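Local coordinates for Nop domain-containing protein (Archaeoglobus fulgidus, PDB 1NT2) that is a core protein of archaeal box C/D sRNPs, forming a complex with fibrillarin and probably binding the guide RNA, at residues Glu23-Lys27 and Ile240-Leu244; Pro206-Leu211 and Ile248-Tyr252; Leu84-Asp88 and Leu123-Glu128; Leu5-Tyr10 and Val41-Leu46. All coordinates share one frame. Numbering follows the deposited sequence.

Interaction 1 of 4, residues Glu23-Lys27 and Ile240-Leu244; sequences ESFLK and IDESL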
loop_
_atom_site.group_PDB
_atom_site.type_symbol
_atom_site.label_atom_id
_atom_site.label_comp_id
_atom_site.label_asym_id
_atom_site.label_seq_id
_atom_site.Cartn_x
_atom_site.Cartn_y
_atom_site.Cartn_z
ATOM N N GLU B 23 -25.550 22.614 -30.366
ATOM C CA GLU B 23 -25.970 21.994 -29.121
ATOM C C GLU B 23 -26.739 20.713 -29.371
ATOM O O GLU B 23 -26.299 19.649 -28.949
ATOM C CB GLU B 23 -26.811 22.957 -28.289
ATOM C CG GLU B 23 -26.430 22.951 -26.817
ATOM C CD GLU B 23 -27.320 23.838 -25.985
ATOM O OE1 GLU B 23 -28.535 23.549 -25.925
ATOM O OE2 GLU B 23 -26.809 24.820 -25.398
ATOM N N SER B 24 -27.876 20.808 -30.058
ATOM C CA SER B 24 -28.695 19.625 -30.351
ATOM C C SER B 24 -27.924 18.601 -31.172
ATOM O O SER B 24 -28.293 17.427 -31.225
ATOM C CB SER B 24 -29.963 20.015 -31.107
ATOM O OG SER B 24 -29.643 20.709 -32.300
ATOM N N PHE B 25 -26.865 19.059 -31.828
ATOM C CA PHE B 25 -26.029 18.181 -32.624
ATOM C C PHE B 25 -25.395 17.222 -31.638
ATOM O O PHE B 25 -25.327 16.019 -31.867
ATOM C CB PHE B 25 -24.931 18.985 -33.314
ATOM C CG PHE B 25 -24.142 18.194 -34.312
ATOM C CD1 PHE B 25 -24.688 17.879 -35.553
ATOM C CD2 PHE B 25 -22.861 17.746 -34.007
ATOM C CE1 PHE B 25 -23.975 17.131 -36.477
ATOM C CE2 PHE B 25 -22.138 16.995 -34.923
ATOM C CZ PHE B 25 -22.696 16.687 -36.162
ATOM N N LEU B 26 -24.924 17.793 -30.534
ATOM C CA LEU B 26 -24.285 17.050 -29.454
ATOM C C LEU B 26 -25.361 16.381 -28.611
ATOM O O LEU B 26 -25.077 15.474 -27.823
ATOM C CB LEU B 26 -23.467 18.008 -28.581
ATOM C CG LEU B 26 -22.339 18.754 -29.306
ATOM C CD1 LEU B 26 -21.773 19.864 -28.428
ATOM C CD2 LEU B 26 -21.255 17.761 -29.696
ATOM N N LYS B 27 -26.599 16.831 -28.808
ATOM C CA LYS B 27 -27.753 16.328 -28.068
ATOM C C LYS B 27 -28.645 15.342 -28.815
ATOM O O LYS B 27 -29.592 14.841 -28.230
ATOM C CB LYS B 27 -28.612 17.505 -27.583
ATOM C CG LYS B 27 -27.915 18.391 -26.554
ATOM C CD LYS B 27 -28.636 19.719 -26.312
ATOM C CE LYS B 27 -30.004 19.548 -25.675
ATOM N NZ LYS B 27 -30.630 20.869 -25.405
ATOM N N ILE B 240 -22.532 26.396 -21.354
ATOM C CA ILE B 240 -23.592 25.787 -20.573
ATOM C C ILE B 240 -24.889 25.664 -21.369
ATOM O O ILE B 240 -25.024 26.229 -22.452
ATOM C CB ILE B 240 -23.842 26.592 -19.274
ATOM C CG1 ILE B 240 -22.492 27.007 -18.672
ATOM C CG2 ILE B 240 -24.622 25.749 -18.269
ATOM C CD1 ILE B 240 -22.563 27.803 -17.364
ATOM N N ASP B 241 -25.823 24.895 -20.818
ATOM C CA ASP B 241 -27.133 24.649 -21.411
ATOM C C ASP B 241 -28.046 24.227 -20.260
ATOM O O ASP B 241 -28.064 23.054 -19.877
ATOM C CB ASP B 241 -27.034 23.524 -22.447
ATOM C CG ASP B 241 -28.393 22.939 -22.813
ATOM O OD1 ASP B 241 -29.294 23.708 -23.205
ATOM O OD2 ASP B 241 -28.563 21.705 -22.713
ATOM N N GLU B 242 -28.794 25.178 -19.701
ATOM C CA GLU B 242 -29.675 24.881 -18.573
ATOM C C GLU B 242 -30.779 23.884 -18.882
ATOM O O GLU B 242 -31.554 23.516 -18.003
ATOM C CB GLU B 242 -30.288 26.164 -17.999
ATOM C CG GLU B 242 -31.147 26.948 -18.957
ATOM C CD GLU B 242 -30.402 27.286 -20.221
ATOM O OE1 GLU B 242 -29.177 27.528 -20.130
ATOM O OE2 GLU B 242 -31.041 27.314 -21.296
ATOM N N SER B 243 -30.854 23.447 -20.133
ATOM C CA SER B 243 -31.858 22.470 -20.521
ATOM C C SER B 243 -31.521 21.228 -19.718
ATOM O O SER B 243 -32.393 20.434 -19.365
ATOM C CB SER B 243 -31.750 22.161 -22.013
ATOM O OG SER B 243 -31.788 23.349 -22.786
ATOM N N LEU B 244 -30.230 21.090 -19.436
ATOM C CA LEU B 244 -29.702 19.973 -18.675
ATOM C C LEU B 244 -30.210 19.959 -17.244
ATOM O O LEU B 244 -31.016 19.105 -16.881
ATOM C CB LEU B 244 -28.178 20.028 -18.675
ATOM C CG LEU B 244 -27.544 19.619 -20.000
ATOM C CD1 LEU B 244 -26.036 19.816 -19.949
ATOM C CD2 LEU B 244 -27.887 18.165 -20.270
#
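Two acidic side chains meet almost head to head here: Glu23 OE1 lies 2.8 Å from Asp241 OD1, although both atoms are acceptors and like charges would be expected to repel. The example illustrates how a nearby cation and neighbouring donors can partly offset such repulsion. Lys27, one helical turn beyond Glu23, supplies the cation: its NZ forms a salt bridge of 3.4 Å with Glu23 OE1 and, across the interface, another of 3.5 Å with Asp241 OD2; as hydrogen bonds both are weak, so the ammonium sits between the acids rather than binding either closely. Asp241 is also held from its own side. Its OD1 accepts from Ser243 OG at 2.6 Å and, weakly, from Ser243 N at 3.5 Å, which helps to orient the carboxylate at the start of the following helix. The two backbones stay well apart, with the CA atoms of Glu23 and Asp241 separated by 8.2 Å, so the gap is bridged mainly by the side chains of Glu23, Lys27 and Asp241, and 150 Å² is buried. On another side of helix 21-27, Leu26 packs on Ile233 and Phe236 of helix 217-236 and on Phe112 of the fibrillarin chain. The contact thus combines a capping bond at a helix N terminus with an i, i+4 Glu-Lys pair, joined in a three-residue salt-bridge network.

Interaction 2 of 4, residues Pro206-Leu211 and Ile248-Tyr252; sequences PFIRTL and IRRRY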
loop_
_atom_site.group_PDB
_atom_site.type_symbol
_atom_site.label_atom_id
_atom_site.label_comp_id
_atom_site.label_asym_id
_atom_site.label_seq_id
_atom_site.Cartn_x
_atom_site.Cartn_y
_atom_site.Cartn_z
ATOM N N PRO B 206 -27.559 15.270 -4.060
ATOM C CA PRO B 206 -28.809 15.500 -3.336
ATOM C C PRO B 206 -30.018 14.814 -3.971
ATOM O O PRO B 206 -30.696 14.025 -3.319
ATOM C CB PRO B 206 -28.926 17.018 -3.348
ATOM C CG PRO B 206 -27.500 17.435 -3.197
ATOM C CD PRO B 206 -26.770 16.513 -4.154
ATOM N N PHE B 207 -30.280 15.106 -5.243
ATOM C CA PHE B 207 -31.418 14.514 -5.944
ATOM C C PHE B 207 -31.527 13.007 -5.782
ATOM O O PHE B 207 -32.626 12.450 -5.808
ATOM C CB PHE B 207 -31.377 14.863 -7.430
ATOM C CG PHE B 207 -31.642 16.311 -7.720
ATOM C CD1 PHE B 207 -32.368 17.089 -6.827
ATOM C CD2 PHE B 207 -31.206 16.887 -8.906
ATOM C CE1 PHE B 207 -32.660 18.419 -7.110
ATOM C CE2 PHE B 207 -31.493 18.220 -9.204
ATOM C CZ PHE B 207 -32.223 18.986 -8.302
ATOM N N ILE B 208 -30.391 12.340 -5.632
ATOM C CA ILE B 208 -30.411 10.905 -5.431
ATOM C C ILE B 208 -30.582 10.653 -3.933
ATOM O O ILE B 208 -31.557 10.040 -3.511
ATOM C CB ILE B 208 -29.107 10.244 -5.927
ATOM C CG1 ILE B 208 -28.976 10.434 -7.433
ATOM C CG2 ILE B 208 -29.110 8.766 -5.610
ATOM C CD1 ILE B 208 -27.793 9.731 -8.028
ATOM N N ARG B 209 -29.649 11.163 -3.134
ATOM C CA ARG B 209 -29.680 10.985 -1.681
ATOM C C ARG B 209 -31.005 11.234 -0.965
ATOM O O ARG B 209 -31.269 10.604 0.052
ATOM C CB ARG B 209 -28.619 11.859 -1.002
ATOM C CG ARG B 209 -27.237 11.231 -0.838
ATOM C CD ARG B 209 -26.449 11.960 0.258
ATOM N NE ARG B 209 -26.447 13.412 0.066
ATOM C CZ ARG B 209 -26.794 14.300 0.998
ATOM N NH1 ARG B 209 -27.174 13.893 2.206
ATOM N NH2 ARG B 209 -26.766 15.600 0.721
ATOM N N THR B 210 -31.836 12.144 -1.462
ATOM C CA THR B 210 -33.094 12.425 -0.771
ATOM C C THR B 210 -34.347 11.839 -1.408
ATOM O O THR B 210 -35.329 12.538 -1.663
ATOM C CB THR B 210 -33.290 13.935 -0.575
ATOM O OG1 THR B 210 -33.273 14.595 -1.845
ATOM C CG2 THR B 210 -32.182 14.489 0.290
ATOM N N LEU B 211 -34.303 10.534 -1.640
ATOM C CA LEU B 211 -35.413 9.802 -2.228
ATOM C C LEU B 211 -35.722 8.637 -1.284
ATOM O O LEU B 211 -35.405 8.712 -0.100
ATOM C CB LEU B 211 -35.014 9.323 -3.625
ATOM C CG LEU B 211 -34.789 10.464 -4.623
ATOM C CD1 LEU B 211 -34.336 9.887 -5.947
ATOM C CD2 LEU B 211 -36.075 11.275 -4.793
ATOM N N ILE B 248 -33.260 17.569 -14.980
ATOM C CA ILE B 248 -32.938 16.883 -13.736
ATOM C C ILE B 248 -33.812 17.281 -12.549
ATOM O O ILE B 248 -34.324 16.419 -11.836
ATOM C CB ILE B 248 -31.469 17.110 -13.362
ATOM C CG1 ILE B 248 -30.575 16.909 -14.593
ATOM C CG2 ILE B 248 -31.066 16.148 -12.266
ATOM C CD1 ILE B 248 -30.648 15.521 -15.212
ATOM N N ARG B 249 -33.970 18.582 -12.330
ATOM C CA ARG B 249 -34.797 19.081 -11.231
ATOM C C ARG B 249 -36.230 18.630 -11.439
ATOM O O ARG B 249 -36.896 18.189 -10.511
ATOM C CB ARG B 249 -34.756 20.614 -11.181
ATOM C CG ARG B 249 -35.712 21.257 -10.171
ATOM C CD ARG B 249 -35.281 20.987 -8.735
ATOM N NE ARG B 249 -36.179 21.598 -7.752
ATOM C CZ ARG B 249 -36.030 21.492 -6.433
ATOM N NH1 ARG B 249 -35.017 20.799 -5.926
ATOM N NH2 ARG B 249 -36.900 22.078 -5.618
ATOM N N ARG B 250 -36.697 18.759 -12.674
ATOM C CA ARG B 250 -38.049 18.366 -13.031
ATOM C C ARG B 250 -38.264 16.878 -12.743
ATOM O O ARG B 250 -39.150 16.508 -11.975
ATOM C CB ARG B 250 -38.282 18.643 -14.515
ATOM C CG ARG B 250 -39.708 18.421 -14.984
ATOM C CD ARG B 250 -39.782 18.452 -16.501
ATOM N NE ARG B 250 -39.026 19.567 -17.073
ATOM C CZ ARG B 250 -39.349 20.851 -16.947
ATOM N NH1 ARG B 250 -40.425 21.214 -16.261
ATOM N NH2 ARG B 250 -38.595 21.779 -17.522
ATOM N N ARG B 251 -37.442 16.035 -13.363
ATOM C CA ARG B 251 -37.530 14.584 -13.192
ATOM C C ARG B 251 -37.439 14.246 -11.711
ATOM O O ARG B 251 -37.919 13.209 -11.260
ATOM C CB ARG B 251 -36.388 13.903 -13.961
ATOM C CG ARG B 251 -36.603 12.430 -14.314
ATOM C CD ARG B 251 -36.500 11.519 -13.100
ATOM N NE ARG B 251 -36.489 10.097 -13.454
ATOM C CZ ARG B 251 -37.433 9.487 -14.164
ATOM N NH1 ARG B 251 -38.477 10.168 -14.612
ATOM N NH2 ARG B 251 -37.338 8.189 -14.415
ATOM N N TYR B 252 -36.820 15.145 -10.959
ATOM C CA TYR B 252 -36.656 14.969 -9.528
ATOM C C TYR B 252 -37.994 15.159 -8.823
ATOM O O TYR B 252 -38.389 14.340 -7.994
ATOM C CB TYR B 252 -35.640 15.979 -9.005
ATOM C CG TYR B 252 -35.415 15.932 -7.518
ATOM C CD1 TYR B 252 -34.864 14.810 -6.907
ATOM C CD2 TYR B 252 -35.714 17.033 -6.723
ATOM C CE1 TYR B 252 -34.612 14.791 -5.541
ATOM C CE2 TYR B 252 -35.463 17.022 -5.361
ATOM C CZ TYR B 252 -34.911 15.902 -4.777
ATOM O OH TYR B 252 -34.646 15.906 -3.429
#
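A tyrosine can pack through its ring and bond through its hydroxyl, and helix 243-254 offers an example. Ile248 comes first, its CG2 resting 3.4 Å from Phe207 CD2 while the residue also packs on Phe222 of helix 217-236. One position on, Arg249 turns its guanidinium to the rim of the same ring, with NH1 3.6 Å from Phe207 CE1; lying near the ring plane, it makes no cation-pi contact. A turn after Ile248, Tyr252 dominates. Its CB sits over the Phe207 face, a CH-pi contact 4.2 Å from the ring centroid, and the two rings meet obliquely, centroids 4.1 Å apart and planes at 36°. Leu211 CD2 adds to the packing, 3.9 Å from Tyr252 CE1. At the ring's far end, Tyr252 OH and Thr210 OG1 share a very short hydrogen bond of 2.5 Å, just where the chain leaves helix 206-209. The chemistry is therefore mixed: ring packing supplies most of the buried area, and one hydroxyl pair gives Tyr252 a specific polar partner.

Interaction 3 of 4, residues Leu84-Asp88 and Leu123-Glu128; sequences LEEID and LRRDVE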
loop_
_atom_site.group_PDB
_atom_site.type_symbol
_atom_site.label_atom_id
_atom_site.label_comp_id
_atom_site.label_asym_id
_atom_site.label_seq_id
_atom_site.Cartn_x
_atom_site.Cartn_y
_atom_site.Cartn_z
ATOM N N LEU B 84 -4.695 15.713 -5.391
ATOM C CA LEU B 84 -5.547 16.021 -4.269
ATOM C C LEU B 84 -5.556 14.811 -3.338
ATOM O O LEU B 84 -4.892 14.806 -2.303
ATOM C CB LEU B 84 -6.961 16.345 -4.755
ATOM C CG LEU B 84 -7.929 16.836 -3.674
ATOM C CD1 LEU B 84 -7.430 18.150 -3.094
ATOM C CD2 LEU B 84 -9.322 17.009 -4.260
ATOM N N GLU B 85 -6.284 13.774 -3.722
ATOM C CA GLU B 85 -6.374 12.572 -2.911
ATOM C C GLU B 85 -5.051 12.201 -2.280
ATOM O O GLU B 85 -5.011 11.737 -1.147
ATOM C CB GLU B 85 -6.877 11.424 -3.767
ATOM C CG GLU B 85 -8.169 11.780 -4.443
ATOM C CD GLU B 85 -8.551 10.799 -5.502
ATOM O OE1 GLU B 85 -7.649 10.398 -6.273
ATOM O OE2 GLU B 85 -9.752 10.448 -5.564
ATOM N N GLU B 86 -3.961 12.403 -3.006
ATOM C CA GLU B 86 -2.653 12.068 -2.460
ATOM C C GLU B 86 -2.330 12.999 -1.299
ATOM O O GLU B 86 -2.017 12.563 -0.192
ATOM C CB GLU B 86 -1.570 12.189 -3.535
ATOM C CG GLU B 86 -0.209 11.672 -3.083
ATOM C CD GLU B 86 -0.171 10.158 -2.912
ATOM O OE1 GLU B 86 0.758 9.679 -2.221
ATOM O OE2 GLU B 86 -1.051 9.453 -3.467
ATOM N N ILE B 87 -2.401 14.290 -1.575
ATOM C CA ILE B 87 -2.147 15.311 -0.579
ATOM C C ILE B 87 -3.011 15.013 0.626
ATOM O O ILE B 87 -2.653 15.335 1.753
ATOM C CB ILE B 87 -2.538 16.682 -1.118
ATOM C CG1 ILE B 87 -1.725 16.978 -2.370
ATOM C CG2 ILE B 87 -2.317 17.740 -0.065
ATOM C CD1 ILE B 87 -2.236 18.145 -3.141
ATOM N N ASP B 88 -4.156 14.393 0.371
ATOM C CA ASP B 88 -5.095 14.054 1.428
ATOM C C ASP B 88 -4.702 12.801 2.174
ATOM O O ASP B 88 -4.911 12.680 3.375
ATOM C CB ASP B 88 -6.488 13.869 0.852
ATOM C CG ASP B 88 -7.470 14.839 1.436
ATOM O OD1 ASP B 88 -7.484 14.965 2.684
ATOM O OD2 ASP B 88 -8.216 15.475 0.658
ATOM N N LEU B 123 -2.841 23.459 1.379
ATOM C CA LEU B 123 -2.550 23.175 -0.021
ATOM C C LEU B 123 -3.693 22.346 -0.579
ATOM O O LEU B 123 -4.040 22.468 -1.748
ATOM C CB LEU B 123 -1.247 22.388 -0.148
ATOM C CG LEU B 123 -0.719 22.135 -1.557
ATOM C CD1 LEU B 123 -0.161 23.422 -2.094
ATOM C CD2 LEU B 123 0.370 21.087 -1.537
ATOM N N ARG B 124 -4.267 21.493 0.263
ATOM C CA ARG B 124 -5.379 20.663 -0.154
ATOM C C ARG B 124 -6.552 21.557 -0.527
ATOM O O ARG B 124 -7.131 21.414 -1.600
ATOM C CB ARG B 124 -5.805 19.712 0.964
ATOM C CG ARG B 124 -7.139 19.022 0.692
ATOM C CD ARG B 124 -7.665 18.294 1.916
ATOM N NE ARG B 124 -9.129 18.211 1.920
ATOM C CZ ARG B 124 -9.951 19.245 2.123
ATOM N NH1 ARG B 124 -9.455 20.456 2.342
ATOM N NH2 ARG B 124 -11.270 19.070 2.111
ATOM N N ARG B 125 -6.907 22.475 0.367
ATOM C CA ARG B 125 -8.015 23.396 0.116
ATOM C C ARG B 125 -7.621 24.368 -0.999
ATOM O O ARG B 125 -8.453 25.127 -1.482
ATOM C CB ARG B 125 -8.361 24.184 1.385
ATOM C CG ARG B 125 -8.812 23.339 2.572
ATOM C CD ARG B 125 -10.331 23.320 2.735
ATOM N NE ARG B 125 -11.025 22.599 1.665
ATOM C CZ ARG B 125 -12.352 22.459 1.585
ATOM N NH1 ARG B 125 -13.147 22.990 2.510
ATOM N NH2 ARG B 125 -12.892 21.781 0.577
ATOM N N ASP B 126 -6.350 24.336 -1.390
ATOM C CA ASP B 126 -5.825 25.191 -2.452
ATOM C C ASP B 126 -6.027 24.502 -3.796
ATOM O O ASP B 126 -6.432 25.128 -4.776
ATOM C CB ASP B 126 -4.333 25.445 -2.232
ATOM C CG ASP B 126 -4.045 26.808 -1.627
ATOM O OD1 ASP B 126 -4.794 27.253 -0.726
ATOM O OD2 ASP B 126 -3.048 27.427 -2.051
ATOM N N VAL B 127 -5.729 23.205 -3.828
ATOM C CA VAL B 127 -5.882 22.389 -5.031
ATOM C C VAL B 127 -7.370 22.144 -5.297
ATOM O O VAL B 127 -7.794 22.036 -6.448
ATOM C CB VAL B 127 -5.156 21.025 -4.886
ATOM C CG1 VAL B 127 -5.461 20.142 -6.070
ATOM C CG2 VAL B 127 -3.659 21.247 -4.779
ATOM N N GLU B 128 -8.160 22.059 -4.230
ATOM C CA GLU B 128 -9.587 21.850 -4.381
ATOM C C GLU B 128 -10.218 23.091 -5.006
ATOM O O GLU B 128 -11.167 22.977 -5.780
ATOM C CB GLU B 128 -10.242 21.508 -3.028
ATOM C CG GLU B 128 -10.521 19.999 -2.854
ATOM C CD GLU B 128 -11.216 19.626 -1.534
ATOM O OE1 GLU B 128 -12.328 20.128 -1.257
ATOM O OE2 GLU B 128 -10.649 18.808 -0.776
#
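Segments 84-88 and 123-128 are turns of two long helices running nearly antiparallel, at 166°, with axes 9.5 Å apart at closest and the CA atoms of Leu84 and Arg124 6.2 Å apart. Such pairing is consistent with the coiled coil predicted here. Between the helices lies an apolar seam: Ile87 CD1 meets Val127 CG2 at 3.8 Å and Leu123 CD2 at 4.2 Å, while Leu84 CD1 approaches Val127 CB at 4.1 Å. Phe113 of the second subunit packs on Ile87 and Leu123, and Ile109 of that subunit on Val127, so the seam extends into the dimer. Arg124 NE reaches Asp88 OD2 at 3.1 Å, a salt bridge whose hydrogen bond is weak, and Arg124 NH2 pairs through charge alone with Glu128 OE2 at 3.0 Å. Glu128 OE1 receives a 2.5 Å bond from Arg125 NH2. Glu128 also lends carbon to the seam, its CG touching Leu84 CD2 at 3.5 Å. Apolar packing thus joins the helices, while the flanking network offsets the charges of Asp88 and Glu128.

Interaction 4 of 4, residues Leu5-Tyr10 and Val41-Leu46; sequences LWFGVY and VGAKAL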
loop_
_atom_site.group_PDB
_atom_site.type_symbol
_atom_site.label_atom_id
_atom_site.label_comp_id
_atom_site.label_asym_id
_atom_site.label_seq_id
_atom_site.Cartn_x
_atom_site.Cartn_y
_atom_site.Cartn_z
ATOM N N LEU B 5 -33.339 15.235 -33.206
ATOM C CA LEU B 5 -32.554 15.316 -34.426
ATOM C C LEU B 5 -31.617 16.510 -34.294
ATOM O O LEU B 5 -31.844 17.383 -33.460
ATOM C CB LEU B 5 -33.479 15.476 -35.625
ATOM C CG LEU B 5 -34.706 14.556 -35.605
ATOM C CD1 LEU B 5 -35.374 14.609 -36.975
ATOM C CD2 LEU B 5 -34.318 13.122 -35.244
ATOM N N TRP B 6 -30.572 16.558 -35.113
ATOM C CA TRP B 6 -29.594 17.639 -35.030
ATOM C C TRP B 6 -30.097 19.071 -35.183
ATOM O O TRP B 6 -29.403 20.006 -34.781
ATOM C CB TRP B 6 -28.448 17.410 -36.018
ATOM C CG TRP B 6 -28.785 17.592 -37.476
ATOM C CD1 TRP B 6 -29.244 16.636 -38.344
ATOM C CD2 TRP B 6 -28.624 18.788 -38.247
ATOM N NE1 TRP B 6 -29.369 17.163 -39.607
ATOM C CE2 TRP B 6 -28.997 18.482 -39.576
ATOM C CE3 TRP B 6 -28.197 20.088 -37.946
ATOM C CZ2 TRP B 6 -28.957 19.430 -40.601
ATOM C CZ3 TRP B 6 -28.155 21.028 -38.963
ATOM C CH2 TRP B 6 -28.533 20.693 -40.278
ATOM N N PHE B 7 -31.283 19.258 -35.763
ATOM C CA PHE B 7 -31.827 20.610 -35.930
ATOM C C PHE B 7 -32.931 20.930 -34.933
ATOM O O PHE B 7 -33.162 22.096 -34.615
ATOM C CB PHE B 7 -32.341 20.849 -37.365
ATOM C CG PHE B 7 -33.080 19.681 -37.961
ATOM C CD1 PHE B 7 -32.392 18.686 -38.661
ATOM C CD2 PHE B 7 -34.456 19.564 -37.808
ATOM C CE1 PHE B 7 -33.068 17.587 -39.198
ATOM C CE2 PHE B 7 -35.141 18.474 -38.340
ATOM C CZ PHE B 7 -34.447 17.481 -39.036
ATOM N N GLY B 8 -33.607 19.903 -34.435
ATOM C CA GLY B 8 -34.669 20.143 -33.476
ATOM C C GLY B 8 -35.383 18.893 -32.989
ATOM O O GLY B 8 -34.884 17.775 -33.156
ATOM N N VAL B 9 -36.560 19.095 -32.391
ATOM C CA VAL B 9 -37.376 18.016 -31.845
ATOM C C VAL B 9 -38.603 17.704 -32.703
ATOM O O VAL B 9 -39.589 18.439 -32.696
ATOM C CB VAL B 9 -37.868 18.367 -30.436
ATOM C CG1 VAL B 9 -38.459 17.131 -29.773
ATOM C CG2 VAL B 9 -36.733 18.940 -29.616
ATOM N N TYR B 10 -38.533 16.593 -33.425
ATOM C CA TYR B 10 -39.611 16.147 -34.294
ATOM C C TYR B 10 -40.551 15.182 -33.550
ATOM O O TYR B 10 -40.163 14.546 -32.562
ATOM C CB TYR B 10 -39.003 15.462 -35.534
ATOM C CG TYR B 10 -39.995 14.784 -36.454
ATOM C CD1 TYR B 10 -40.646 15.494 -37.462
ATOM C CD2 TYR B 10 -40.323 13.438 -36.280
ATOM C CE1 TYR B 10 -41.607 14.876 -38.271
ATOM C CE2 TYR B 10 -41.285 12.815 -37.081
ATOM C CZ TYR B 10 -41.923 13.540 -38.069
ATOM O OH TYR B 10 -42.901 12.935 -38.819
ATOM N N VAL B 41 -36.889 14.626 -43.180
ATOM C CA VAL B 41 -37.564 15.438 -42.179
ATOM C C VAL B 41 -36.820 16.762 -42.048
ATOM O O VAL B 41 -37.384 17.766 -41.642
ATOM C CB VAL B 41 -37.573 14.732 -40.806
ATOM C CG1 VAL B 41 -38.178 15.646 -39.755
ATOM C CG2 VAL B 41 -38.350 13.422 -40.902
ATOM N N GLY B 42 -35.543 16.748 -42.400
ATOM C CA GLY B 42 -34.750 17.954 -42.317
ATOM C C GLY B 42 -34.852 18.787 -43.574
ATOM O O GLY B 42 -34.735 20.011 -43.514
ATOM N N ALA B 43 -35.051 18.130 -44.714
ATOM C CA ALA B 43 -35.178 18.844 -45.975
ATOM C C ALA B 43 -36.449 19.662 -45.851
ATOM O O ALA B 43 -36.519 20.790 -46.342
ATOM C CB ALA B 43 -35.291 17.873 -47.127
ATOM N N LYS B 44 -37.442 19.079 -45.175
ATOM C CA LYS B 44 -38.728 19.734 -44.938
ATOM C C LYS B 44 -38.668 20.724 -43.764
ATOM O O LYS B 44 -39.682 20.988 -43.113
ATOM C CB LYS B 44 -39.817 18.694 -44.652
ATOM C CG LYS B 44 -40.420 18.028 -45.876
ATOM C CD LYS B 44 -41.963 18.114 -45.868
ATOM C CE LYS B 44 -42.593 17.617 -44.554
ATOM N NZ LYS B 44 -42.220 16.219 -44.164
ATOM N N ALA B 45 -37.485 21.263 -43.493
ATOM C CA ALA B 45 -37.315 22.218 -42.405
ATOM C C ALA B 45 -36.328 23.279 -42.850
ATOM O O ALA B 45 -36.607 24.476 -42.780
ATOM C CB ALA B 45 -36.799 21.510 -41.169
ATOM N N LEU B 46 -35.165 22.821 -43.302
ATOM C CA LEU B 46 -34.116 23.704 -43.793
ATOM C C LEU B 46 -34.183 23.649 -45.307
ATOM O O LEU B 46 -34.616 22.644 -45.879
ATOM C CB LEU B 46 -32.747 23.218 -43.337
ATOM C CG LEU B 46 -32.590 22.801 -41.875
ATOM C CD1 LEU B 46 -31.123 22.519 -41.623
ATOM C CD2 LEU B 46 -33.078 23.892 -40.939
#
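The tip of a small antiparallel hairpin, formed by strands 3-4 and 9-10, packs here against the end of helix 38-43 and the residues that follow it. Backbone bonding shapes the tip itself: Leu5 N donates to Gly8 O at 3.0 Å, and Gly8 N donates weakly to Leu5 O at 3.2 Å, the latter closing a beta turn with Trp6 and Phe7 at its corners. Across the interface everything is apolar. Where a ring meets backbone, Phe7 CZ comes within 3.3 Å of Gly42 CA, close enough that a CB on Gly42 would clash with the ring. Among aliphatic and aromatic side chains, Val41 is central: it offers CG1 to Leu5 CD1 at 4.1 Å and to Tyr10 CD1 at 3.4 Å, with its CG2 lying over one face of the tyrosine ring. Trp6 faces several partners, for it also packs on helix 50-71 and on Ile123 of the fibrillarin chain, and its backbone also hydrogen-bonds to that chain. Within the contact, Trp6 CH2 touches Leu46 CD1 at 3.4 Å.

Overall arrangement
From the N terminus, the hairpin tip opens interaction 4, which closes a short loop when the chain returns at 41-46. Before that closure, helix 21-27 opens interaction 1, so the two cross; they also touch, Ser24 OG lying 2.6 Å from Trp6 O, a probable hydrogen bond. Interaction 1 then stays open across most of the protein. Within its span, interaction 3 pairs the helices of the predicted coiled coil, its centre about 48 Å from that of interaction 4. Interaction 2 opens at 206-211 but closes only after 240-244 has completed interaction 1, so these cross too, sharing helix 243-254. That C-terminal helix thereby ties the N-terminal region to segment 206-211, while the antiparallel helix pair projects separately.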